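Local coordinates for putative Oleoyl-[acyl-carrier protein] thioesterase (Lactobacillus plantarum, PDB 2OWN) that probably hydrolyses the thioester of oleoyl-[acyl-carrier protein], releasing the free fatty acid as an acyl-ACP thioesterase of the HotDog clan, at residues G27-A41 / I70-I84. Sequence-based numbering, arbitrary orientation.
Sequences GRATLTTLIDIAVLA and IDITRMPRQDEVVTI
The methyl of A29 sits over one face of the P76 ring, 4.0 Å from CB of A29 to CD of P76, while L34 CD1 approaches the ring at its CD edge. Flat backbone groups join the same loops: A29 N donates to P76 O (2.7 Å) and Q78 N to G27 O (2.9 Å). Between these bonds R28 and R77 form a single beta bridge. The E80 carboxylate holds together the loop between strands 61-72 and 81-91, whose last residues, R77 to E80, form a type II turn: OE1 takes R77 N nearly along the C-O axis and R74 NH1 from the syn side, out of plane, and R74 NH2 completes a salt bridge with OE2.

In selenomethionine M75, the label replacing methionine, bends at chi2 and chi3 (-66° and -80°) place CE against the carbonyl oxygens just ahead of helix 31-41, 3.1 Å from A29 O and 3.3 Å from T30 O; SE rests against L34 CD2. T30 N-caps this helix, its OG1 accepting from T33 N. At the helix start L31 CD2 meets I72 CD1; one turn on, the L34 and I70 side chains slide past each other in opposite directions, CD2 to CG2 3.8 Å. I37, with CG1 between its backbone N and carbonyl carbon (chi1 70°), places CD1 against V82 CG2, the side chains crossing at about a right angle, as I37 and I84 also do. Packing is tightest where A41 CB meets I84 CG2, 3.4 Å apart.

The example illustrates how a hot dog domain seats its long helix on a curved antiparallel sheet: helix 31-48 lies across strands 61-72 and 81-91, and L34, P76 and I84 also touch I102 of strand 95-103. Strand 12-17 adjoins I37 and I84 through H16, R28 forms a salt bridge with D201, and L31 and I35 lean on helix 184-191.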
ATOM      1  N   GLY B  27      -2.275  13.683  -4.058  1.00 39.08           N
ATOM      2  CA  GLY B  27      -3.372  13.087  -4.841  1.00 38.48           C
ATOM      3  C   GLY B  27      -2.939  12.412  -6.136  1.00 36.35           C
ATOM      4  O   GLY B  27      -3.748  12.287  -7.049  1.00 35.56           O
ATOM      5  N   ARG B  28      -1.679  11.970  -6.203  1.00 36.51           N
ATOM      6  CA  ARG B  28      -1.092  11.297  -7.372  1.00 39.21           C
ATOM      7  C   ARG B  28      -0.455   9.990  -6.943  1.00 35.55           C
ATOM      8  O   ARG B  28       0.091   9.914  -5.831  1.00 35.54           O
ATOM      9  CB  ARG B  28      -0.046  12.179  -8.006  1.00 40.20           C
ATOM     10  CG  ARG B  28      -0.620  13.512  -8.519  1.00 46.33           C
ATOM     11  CD  ARG B  28       0.393  14.506  -9.053  1.00 46.26           C
ATOM     12  NE  ARG B  28       1.534  14.697  -8.137  1.00 54.15           N
ATOM     13  CZ  ARG B  28       2.315  15.780  -8.043  1.00 59.16           C
ATOM     14  NH1 ARG B  28       2.114  16.890  -8.785  1.00 63.00           N
ATOM     15  NH2 ARG B  28       3.317  15.755  -7.143  1.00 60.43           N
ATOM     16  N   ALA B  29      -0.505   9.000  -7.836  1.00 34.04           N
ATOM     17  CA  ALA B  29       0.043   7.654  -7.615  1.00 34.04           C
ATOM     18  C   ALA B  29       1.534   7.681  -7.298  1.00 33.10           C
ATOM     19  O   ALA B  29       2.275   8.479  -7.872  1.00 33.48           O
ATOM     20  CB  ALA B  29      -0.198   6.747  -8.839  1.00 32.62           C
ATOM     21  N   THR B  30       1.941   6.837  -6.358  1.00 31.67           N
ATOM     22  CA  THR B  30       3.336   6.712  -5.966  1.00 31.84           C
ATOM     23  C   THR B  30       4.042   5.793  -6.975  1.00 33.04           C
ATOM     24  O   THR B  30       3.368   5.104  -7.768  1.00 29.71           O
ATOM     25  CB  THR B  30       3.478   6.058  -4.580  1.00 31.57           C
ATOM     26  OG1 THR B  30       2.971   4.722  -4.635  1.00 30.29           O
ATOM     27  CG2 THR B  30       2.720   6.864  -3.494  1.00 30.20           C
ATOM     28  N   LEU B  31       5.379   5.784  -6.936  1.00 33.07           N
ATOM     29  CA  LEU B  31       6.194   4.861  -7.771  1.00 33.40           C
ATOM     30  C   LEU B  31       5.925   3.398  -7.405  1.00 32.24           C
ATOM     31  O   LEU B  31       5.969   2.537  -8.290  1.00 31.71           O
ATOM     32  CB  LEU B  31       7.718   5.140  -7.696  1.00 34.08           C
ATOM     33  CG  LEU B  31       8.240   6.288  -8.539  1.00 37.69           C
ATOM     34  CD1 LEU B  31       9.683   6.663  -8.170  1.00 34.06           C
ATOM     35  CD2 LEU B  31       8.117   5.927 -10.025  1.00 34.09           C
ATOM     36  N   THR B  32       5.701   3.137  -6.106  1.00 33.06           N
ATOM     37  CA  THR B  32       5.337   1.804  -5.572  1.00 32.15           C
ATOM     38  C   THR B  32       4.071   1.330  -6.314  1.00 31.68           C
ATOM     39  O   THR B  32       4.095   0.245  -6.899  1.00 29.15           O
ATOM     40  CB  THR B  32       5.133   1.830  -4.052  1.00 33.26           C
ATOM     41  OG1 THR B  32       6.303   2.390  -3.438  1.00 33.81           O
ATOM     42  CG2 THR B  32       4.872   0.427  -3.495  1.00 33.03           C
ATOM     43  N   THR B  33       3.042   2.192  -6.360  1.00 29.86           N
ATOM     44  CA  THR B  33       1.778   1.909  -7.095  1.00 30.84           C
ATOM     45  C   THR B  33       1.986   1.691  -8.601  1.00 30.58           C
ATOM     46  O   THR B  33       1.376   0.784  -9.157  1.00 30.63           O
ATOM     47  CB  THR B  33       0.722   3.013  -6.893  1.00 31.56           C
ATOM     48  OG1 THR B  33       0.323   2.985  -5.529  1.00 28.25           O
ATOM     49  CG2 THR B  33      -0.548   2.831  -7.812  1.00 30.50           C
ATOM     50  N   LEU B  34       2.841   2.521  -9.223  1.00 32.46           N
ATOM     51  CA  LEU B  34       3.143   2.447 -10.674  1.00 32.42           C
ATOM     52  C   LEU B  34       3.696   1.066 -11.038  1.00 32.19           C
ATOM     53  O   LEU B  34       3.187   0.441 -11.975  1.00 32.23           O
ATOM     54  CB  LEU B  34       4.114   3.544 -11.128  1.00 33.10           C
ATOM     55  CG  LEU B  34       4.294   3.722 -12.643  1.00 34.39           C
ATOM     56  CD1 LEU B  34       2.999   4.235 -13.257  1.00 35.15           C
ATOM     57  CD2 LEU B  34       5.424   4.678 -12.944  1.00 31.66           C
ATOM     58  N   ILE B  35       4.694   0.596 -10.276  1.00 31.59           N
ATOM     59  CA  ILE B  35       5.275  -0.764 -10.469  1.00 31.85           C
ATOM     60  C   ILE B  35       4.247  -1.843 -10.088  1.00 31.51           C
ATOM     61  O   ILE B  35       4.150  -2.856 -10.797  1.00 31.82           O
ATOM     62  CB  ILE B  35       6.623  -0.955  -9.705  1.00 31.70           C
ATOM     63  CG1 ILE B  35       7.687   0.007 -10.243  1.00 36.68           C
ATOM     64  CG2 ILE B  35       7.146  -2.388  -9.797  1.00 32.08           C
ATOM     65  CD1 ILE B  35       8.045  -0.141 -11.721  1.00 38.78           C
ATOM     66  N   ASP B  36       3.508  -1.629  -8.986  1.00 30.80           N
ATOM     67  CA  ASP B  36       2.434  -2.562  -8.535  1.00 31.11           C
ATOM     68  C   ASP B  36       1.408  -2.904  -9.639  1.00 29.73           C
ATOM     69  O   ASP B  36       1.148  -4.091  -9.899  1.00 29.49           O
ATOM     70  CB  ASP B  36       1.668  -2.037  -7.291  1.00 30.75           C
ATOM     71  CG  ASP B  36       2.383  -2.245  -5.954  1.00 34.62           C
ATOM     72  OD1 ASP B  36       3.278  -3.104  -5.799  1.00 31.30           O
ATOM     73  OD2 ASP B  36       1.960  -1.542  -5.001  1.00 35.53           O
ATOM     74  N   ILE B  37       0.882  -1.861 -10.290  1.00 30.60           N
ATOM     75  CA  ILE B  37      -0.124  -2.018 -11.379  1.00 31.49           C
ATOM     76  C   ILE B  37       0.487  -2.554 -12.688  1.00 31.47           C
ATOM     77  O   ILE B  37      -0.214  -3.235 -13.429  1.00 30.73           O
ATOM     78  CB  ILE B  37      -1.017  -0.738 -11.591  1.00 32.32           C
ATOM     79  CG1 ILE B  37      -0.246   0.450 -12.200  1.00 30.21           C
ATOM     80  CG2 ILE B  37      -1.719  -0.377 -10.254  1.00 30.91           C
ATOM     81  CD1 ILE B  37      -1.069   1.741 -12.298  1.00 33.05           C
ATOM     82  N   ALA B  38       1.756  -2.215 -12.980  1.00 31.32           N
ATOM     83  CA  ALA B  38       2.482  -2.740 -14.170  1.00 31.52           C
ATOM     84  C   ALA B  38       2.644  -4.265 -14.031  1.00 30.07           C
ATOM     85  O   ALA B  38       2.286  -5.009 -14.946  1.00 31.01           O
ATOM     86  CB  ALA B  38       3.840  -2.074 -14.347  1.00 30.35           C
ATOM     87  N   VAL B  39       3.138  -4.692 -12.860  1.00 29.90           N
ATOM     88  CA  VAL B  39       3.321  -6.123 -12.500  1.00 29.12           C
ATOM     89  C   VAL B  39       1.966  -6.876 -12.409  1.00 28.82           C
ATOM     90  O   VAL B  39       1.917  -8.062 -12.755  1.00 29.12           O
ATOM     91  CB  VAL B  39       4.232  -6.282 -11.225  1.00 29.11           C
ATOM     92  CG1 VAL B  39       4.214  -7.712 -10.629  1.00 29.87           C
ATOM     93  CG2 VAL B  39       5.654  -5.835 -11.551  1.00 30.08           C
ATOM     94  N   LEU B  40       0.900  -6.191 -11.942  1.00 28.46           N
ATOM     95  CA  LEU B  40      -0.483  -6.736 -11.882  1.00 28.36           C
ATOM     96  C   LEU B  40      -0.941  -7.116 -13.295  1.00 28.02           C
ATOM     97  O   LEU B  40      -1.499  -8.189 -13.475  1.00 28.10           O
ATOM     98  CB  LEU B  40      -1.489  -5.743 -11.270  1.00 28.92           C
ATOM     99  CG  LEU B  40      -2.949  -6.195 -11.079  1.00 28.63           C
ATOM    100  CD1 LEU B  40      -3.039  -7.355 -10.086  1.00 31.31           C
ATOM    101  CD2 LEU B  40      -3.811  -5.041 -10.621  1.00 28.27           C
ATOM    102  N   ALA B  41      -0.709  -6.218 -14.265  1.00 28.05           N
ATOM    103  CA  ALA B  41      -1.019  -6.451 -15.701  1.00 28.89           C
ATOM    104  C   ALA B  41      -0.209  -7.636 -16.285  1.00 30.44           C
ATOM    105  O   ALA B  41      -0.760  -8.443 -17.066  1.00 31.83           O
ATOM    106  CB  ALA B  41      -0.780  -5.182 -16.533  1.00 28.78           C
ATOM    107  N   ILE B  70      11.968   3.780 -16.521  1.00 35.52           N
ATOM    108  CA  ILE B  70      10.602   4.351 -16.494  1.00 35.61           C
ATOM    109  C   ILE B  70      10.637   5.778 -17.042  1.00 35.53           C
ATOM    110  O   ILE B  70      11.418   6.577 -16.538  1.00 34.64           O
ATOM    111  CB  ILE B  70      10.024   4.372 -15.047  1.00 35.72           C
ATOM    112  CG1 ILE B  70      10.191   3.014 -14.330  1.00 35.45           C
ATOM    113  CG2 ILE B  70       8.544   4.818 -15.048  1.00 38.43           C
ATOM    114  CD1 ILE B  70       9.734   3.015 -12.895  1.00 35.61           C
ATOM    115  N   ASP B  71       9.830   6.057 -18.073  1.00 35.17           N
ATOM    116  CA  ASP B  71       9.685   7.372 -18.715  1.00 35.80           C
ATOM    117  C   ASP B  71       8.318   7.860 -18.248  1.00 35.01           C
ATOM    118  O   ASP B  71       7.317   7.294 -18.664  1.00 34.35           O
ATOM    119  CB  ASP B  71       9.770   7.232 -20.247  1.00 36.63           C
ATOM    120  CG  ASP B  71       9.632   8.565 -21.009  1.00 42.54           C
ATOM    121  OD1 ASP B  71       9.643   9.666 -20.419  1.00 50.44           O
ATOM    122  OD2 ASP B  71       9.539   8.501 -22.256  1.00 54.84           O
ATOM    123  N   ILE B  72       8.283   8.901 -17.407  1.00 34.27           N
ATOM    124  CA  ILE B  72       7.034   9.448 -16.840  1.00 35.02           C
ATOM    125  C   ILE B  72       6.635  10.804 -17.455  1.00 34.42           C
ATOM    126  O   ILE B  72       7.367  11.779 -17.302  1.00 34.55           O
ATOM    127  CB  ILE B  72       7.136   9.572 -15.278  1.00 35.80           C
ATOM    128  CG1 ILE B  72       7.480   8.210 -14.644  1.00 37.42           C
ATOM    129  CG2 ILE B  72       5.828  10.122 -14.672  1.00 34.19           C
ATOM    130  CD1 ILE B  72       7.680   8.240 -13.168  1.00 37.93           C
ATOM    131  N   THR B  73       5.485  10.833 -18.153  1.00 34.21           N
ATOM    132  CA  THR B  73       4.884  12.060 -18.732  1.00 34.28           C
ATOM    133  C   THR B  73       4.172  12.733 -17.542  1.00 34.41           C
ATOM    134  O   THR B  73       4.371  13.923 -17.279  1.00 34.80           O
ATOM    135  CB  THR B  73       3.938  11.757 -19.907  1.00 34.47           C
ATOM    136  OG1 THR B  73       4.687  11.133 -20.958  1.00 31.66           O
ATOM    137  CG2 THR B  73       3.283  13.029 -20.446  1.00 36.78           C
ATOM    138  N   ARG B  74       3.294  11.974 -16.887  1.00 35.03           N
ATOM    139  CA  ARG B  74       2.632  12.401 -15.633  1.00 37.03           C
ATOM    140  C   ARG B  74       2.159  11.165 -14.872  1.00 35.46           C
ATOM    141  O   ARG B  74       1.774  10.179 -15.509  1.00 34.93           O
ATOM    142  CB  ARG B  74       1.480  13.400 -15.812  1.00 37.82           C
ATOM    143  CG  ARG B  74       0.162  12.890 -16.392  1.00 40.36           C
ATOM    144  CD  ARG B  74      -0.878  13.957 -16.285  1.00 39.95           C
ATOM    145  NE  ARG B  74      -2.169  13.471 -16.754  1.00 39.70           N
ATOM    146  CZ  ARG B  74      -3.069  12.777 -16.045  1.00 40.73           C
ATOM    147  NH1 ARG B  74      -2.852  12.394 -14.775  1.00 39.59           N
ATOM    148  NH2 ARG B  74      -4.214  12.424 -16.647  1.00 36.96           N
HETATM  149  N   MSE B  75       2.175  11.231 -13.541  1.00 34.10           N
HETATM  150  CA  MSE B  75       1.723  10.117 -12.706  1.00 34.80           C
HETATM  151  C   MSE B  75       0.198  10.075 -12.690  1.00 33.98           C
HETATM  152  O   MSE B  75      -0.432  11.144 -12.810  1.00 34.07           O
HETATM  153  CB  MSE B  75       2.255  10.208 -11.266  1.00 34.87           C
HETATM  154  CG  MSE B  75       3.768  10.102 -11.187  1.00 36.50           C
HETATM  155 SE   MSE B  75       4.400   8.340 -11.748  0.75 44.02          SE
HETATM  156  CE  MSE B  75       4.078   7.331 -10.131  1.00 42.52           C
ATOM    157  N   PRO B  76      -0.401   8.855 -12.630  1.00 33.45           N
ATOM    158  CA  PRO B  76      -1.855   8.770 -12.516  1.00 33.94           C
ATOM    159  C   PRO B  76      -2.390   9.499 -11.251  1.00 34.90           C
ATOM    160  O   PRO B  76      -1.722   9.493 -10.210  1.00 34.50           O
ATOM    161  CB  PRO B  76      -2.099   7.263 -12.424  1.00 33.17           C
ATOM    162  CG  PRO B  76      -0.991   6.670 -13.139  1.00 33.07           C
ATOM    163  CD  PRO B  76       0.174   7.495 -12.754  1.00 33.30           C
ATOM    164  N   ARG B  77      -3.532  10.162 -11.397  1.00 35.34           N
ATOM    165  CA  ARG B  77      -4.192  10.923 -10.325  1.00 36.64           C
ATOM    166  C   ARG B  77      -5.172  10.031  -9.568  1.00 35.07           C
ATOM    167  O   ARG B  77      -5.622   9.009 -10.111  1.00 31.78           O
ATOM    168  CB  ARG B  77      -4.975  12.096 -10.934  1.00 36.30           C
ATOM    169  CG  ARG B  77      -4.118  13.162 -11.634  1.00 42.05           C
ATOM    170  CD  ARG B  77      -4.910  13.933 -12.706  1.00 45.80           C
ATOM    171  NE  ARG B  77      -6.190  14.482 -12.247  1.00 57.00           N
ATOM    172  CZ  ARG B  77      -7.119  15.068 -13.026  1.00 61.80           C
ATOM    173  NH1 ARG B  77      -6.962  15.209 -14.362  1.00 63.18           N
ATOM    174  NH2 ARG B  77      -8.252  15.516 -12.458  1.00 63.10           N
ATOM    175  N   GLN B  78      -5.510  10.434  -8.332  1.00 33.41           N
ATOM    176  CA  GLN B  78      -6.511   9.733  -7.490  1.00 33.09           C
ATOM    177  C   GLN B  78      -7.851   9.708  -8.247  1.00 32.36           C
ATOM    178  O   GLN B  78      -8.244  10.718  -8.839  1.00 31.55           O
ATOM    179  CB  GLN B  78      -6.717  10.428  -6.140  1.00 31.61           C
ATOM    180  CG  GLN B  78      -7.729   9.774  -5.189  1.00 34.05           C
ATOM    181  CD  GLN B  78      -8.029  10.618  -3.960  1.00 34.21           C
ATOM    182  OE1 GLN B  78      -7.186  11.358  -3.486  1.00 36.58           O
ATOM    183  NE2 GLN B  78      -9.241  10.504  -3.449  1.00 34.26           N
ATOM    184  N   ASP B  79      -8.499   8.540  -8.234  1.00 32.11           N
ATOM    185  CA  ASP B  79      -9.789   8.253  -8.909  1.00 32.29           C
ATOM    186  C   ASP B  79      -9.767   8.233 -10.452  1.00 32.14           C
ATOM    187  O   ASP B  79     -10.833   8.128 -11.078  1.00 30.49           O
ATOM    188  CB  ASP B  79     -10.925   9.158  -8.354  1.00 33.24           C
ATOM    189  CG  ASP B  79     -11.078   9.050  -6.843  1.00 34.53           C
ATOM    190  OD1 ASP B  79     -10.660   8.035  -6.264  1.00 37.40           O
ATOM    191  OD2 ASP B  79     -11.592   9.995  -6.220  1.00 42.13           O
ATOM    192  N   GLU B  80      -8.566   8.238 -11.053  1.00 32.31           N
ATOM    193  CA  GLU B  80      -8.404   8.184 -12.498  1.00 32.94           C
ATOM    194  C   GLU B  80      -8.446   6.697 -12.866  1.00 32.77           C
ATOM    195  O   GLU B  80      -7.872   5.859 -12.146  1.00 34.46           O
ATOM    196  CB  GLU B  80      -7.079   8.802 -12.941  1.00 32.50           C
ATOM    197  CG  GLU B  80      -6.955   8.970 -14.448  1.00 33.87           C
ATOM    198  CD  GLU B  80      -5.610   9.483 -14.920  1.00 33.44           C
ATOM    199  OE1 GLU B  80      -4.725   9.799 -14.100  1.00 31.59           O
ATOM    200  OE2 GLU B  80      -5.444   9.542 -16.147  1.00 39.24           O
ATOM    201  N   VAL B  81      -9.124   6.381 -13.966  1.00 31.48           N
ATOM    202  CA  VAL B  81      -9.223   5.018 -14.477  1.00 31.76           C
ATOM    203  C   VAL B  81      -8.153   4.981 -15.559  1.00 32.04           C
ATOM    204  O   VAL B  81      -8.327   5.618 -16.608  1.00 32.14           O
ATOM    205  CB  VAL B  81     -10.631   4.666 -14.989  1.00 31.52           C
ATOM    206  CG1 VAL B  81     -10.670   3.255 -15.559  1.00 34.19           C
ATOM    207  CG2 VAL B  81     -11.641   4.783 -13.851  1.00 31.29           C
ATOM    208  N   VAL B  82      -7.036   4.304 -15.265  1.00 30.67           N
ATOM    209  CA  VAL B  82      -5.903   4.144 -16.200  1.00 31.40           C
ATOM    210  C   VAL B  82      -5.938   2.771 -16.858  1.00 31.81           C
ATOM    211  O   VAL B  82      -6.443   1.819 -16.259  1.00 30.90           O
ATOM    212  CB  VAL B  82      -4.504   4.331 -15.534  1.00 31.62           C
ATOM    213  CG1 VAL B  82      -4.357   5.753 -15.004  1.00 32.63           C
ATOM    214  CG2 VAL B  82      -4.207   3.261 -14.430  1.00 30.71           C
ATOM    215  N   THR B  83      -5.381   2.695 -18.071  1.00 32.36           N
ATOM    216  CA  THR B  83      -5.268   1.477 -18.866  1.00 32.58           C
ATOM    217  C   THR B  83      -3.791   1.054 -18.785  1.00 33.51           C
ATOM    218  O   THR B  83      -2.913   1.868 -19.119  1.00 34.08           O
ATOM    219  CB  THR B  83      -5.735   1.721 -20.309  1.00 33.65           C
ATOM    220  OG1 THR B  83      -7.125   2.069 -20.284  1.00 31.86           O
ATOM    221  CG2 THR B  83      -5.555   0.486 -21.187  1.00 34.74           C
ATOM    222  N   ILE B  84      -3.532  -0.170 -18.296  1.00 32.76           N
ATOM    223  CA  ILE B  84      -2.168  -0.733 -18.178  1.00 32.25           C
ATOM    224  C   ILE B  84      -2.021  -1.788 -19.282  1.00 32.05           C
ATOM    225  O   ILE B  84      -2.619  -2.866 -19.173  1.00 29.83           O
ATOM    226  CB  ILE B  84      -1.812  -1.379 -16.787  1.00 32.40           C
ATOM    227  CG1 ILE B  84      -2.105  -0.454 -15.598  1.00 34.18           C
ATOM    228  CG2 ILE B  84      -0.330  -1.824 -16.765  1.00 32.65           C
ATOM    229  CD1 ILE B  84      -3.539  -0.384 -15.173  1.00 32.07           C
TER